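Local coordinates for alpha-Amylase (Thermotoga maritima, PDB 2B5D), which is a carbohydrate-active enzyme of glycoside hydrolase family 57, at residues P225-T228 and V232-F235. Residues are numbered along the deposited sequence; the frame is centred on the assembly and turned at random.
Sequences PIMT and VFAF
Pro225 lies flat against the ring of Phe235, the two side chains running alongside one another in the same direction, and its CB sits over one ring face, 4.1 Å from the centroid of Phe235 and displaced toward the rim. Helix 382-388 closes over this pair through Val385, and the Phe235 ring also meets that of Phe205. On the same side of the sheet, Met227 reaches across Phe233. A chi1 of -165° turns the methionine chain away from its own N and sets CG above the phenyl face. In the conformer described here, one of two, a bend at chi3 folds the methyl back, and Met227 CE comes within 3.5 Å of Phe233 CZ. In this conformer the sulfur stands oblique to the ring, Met227 SD lying 5.2 Å from the Phe233 centroid in a Met-aromatic contact. Ile226 and Ala234 occupy the other face of the sheet, where Ile226 CG1 packs against Ala234 CB at 4.0 Å. The two segments are the arms of a tight beta hairpin joined by three residues; strand 233-236 continues the sheet by running parallel to strand 203-206, while strand 226-227 pairs antiparallel with strand 233-236. In this register Met227 and Phe233 are a non-hydrogen-bonded pair, and their outward backbone bonds go elsewhere, those of Met227 to Gln393 and Ala395, those of Phe233 to Glu202 and Phe204. Ile226 and Ala234 are the hydrogen-bonded pair, joined in both directions: Ile226 N to Ala234 O and Ala234 N to Ile226 O each measure 3.0 Å. Toward the turn, Thr228 N gives a short, nearly straight bond to Val232 O (2.6 Å, 173°). The hydroxyl of Thr228, set between its own N and carbonyl carbon (chi1 57°), accepts from Val232 N at OG1 over 2.9 Å, a more bent bond, and also hydrogen-bonds Ser230 OG within the connecting loop.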
# COMPACT_ATOMS: atom_id res chain seq x y z
N PRO A 225 -14.22 -11.51 -46.17
CA PRO A 225 -14.21 -10.08 -45.87
C PRO A 225 -15.43 -9.37 -46.47
O PRO A 225 -16.09 -9.88 -47.37
CB PRO A 225 -12.96 -9.58 -46.61
CG PRO A 225 -12.68 -10.63 -47.64
CD PRO A 225 -13.03 -11.90 -46.93
N ILE A 226 -15.75 -8.22 -45.93
CA ILE A 226 -16.76 -7.39 -46.56
C ILE A 226 -16.01 -6.14 -46.96
O ILE A 226 -14.86 -5.97 -46.58
CB ILE A 226 -17.90 -7.02 -45.59
CG1 ILE A 226 -17.35 -6.12 -44.46
CG2 ILE A 226 -18.67 -8.29 -45.18
CD1 ILE A 226 -18.39 -5.51 -43.59
N MET A 227 -16.67 -5.27 -47.72
CA MET A 227 -16.11 -3.95 -48.09
C MET A 227 -17.07 -2.94 -47.51
O MET A 227 -18.28 -3.14 -47.66
CB MET A 227 -16.07 -3.80 -49.58
CG MET A 227 -15.16 -2.62 -50.03
SD MET A 227 -15.65 -2.11 -51.70
CE MET A 227 -14.11 -2.52 -52.53
N THR A 228 -16.59 -1.96 -46.74
CA THR A 228 -17.54 -0.88 -46.29
C THR A 228 -18.03 -0.00 -47.46
O THR A 228 -17.35 0.07 -48.50
CB THR A 228 -16.88 0.05 -45.31
OG1 THR A 228 -15.70 0.60 -45.95
CG2 THR A 228 -16.54 -0.77 -44.04
N VAL A 232 -13.42 0.35 -47.78
CA VAL A 232 -12.43 -0.25 -46.85
C VAL A 232 -12.86 -1.71 -46.55
O VAL A 232 -14.02 -1.98 -46.22
CB VAL A 232 -12.13 0.64 -45.55
CG1 VAL A 232 -10.99 0.04 -44.75
CG2 VAL A 232 -11.74 2.08 -45.92
N PHE A 233 -11.95 -2.63 -46.77
CA PHE A 233 -12.20 -4.06 -46.49
C PHE A 233 -12.08 -4.40 -44.97
O PHE A 233 -11.11 -3.98 -44.34
CB PHE A 233 -11.20 -4.90 -47.27
CG PHE A 233 -11.46 -4.95 -48.74
CD1 PHE A 233 -10.64 -4.24 -49.63
CD2 PHE A 233 -12.52 -5.72 -49.25
CE1 PHE A 233 -10.87 -4.33 -51.04
CE2 PHE A 233 -12.77 -5.78 -50.64
CZ PHE A 233 -11.93 -5.06 -51.53
N ALA A 234 -13.07 -5.09 -44.40
CA ALA A 234 -12.99 -5.59 -43.03
C ALA A 234 -12.96 -7.16 -43.00
O ALA A 234 -13.78 -7.81 -43.65
CB ALA A 234 -14.18 -5.09 -42.22
N PHE A 235 -12.05 -7.73 -42.21
CA PHE A 235 -11.85 -9.19 -42.02
C PHE A 235 -12.33 -9.55 -40.63
O PHE A 235 -11.82 -9.00 -39.69
CB PHE A 235 -10.38 -9.51 -42.10
CG PHE A 235 -9.81 -9.51 -43.50
CD1 PHE A 235 -9.22 -8.35 -44.04
CD2 PHE A 235 -9.85 -10.63 -44.28
CE1 PHE A 235 -8.66 -8.35 -45.33
CE2 PHE A 235 -9.32 -10.65 -45.58
CZ PHE A 235 -8.69 -9.52 -46.10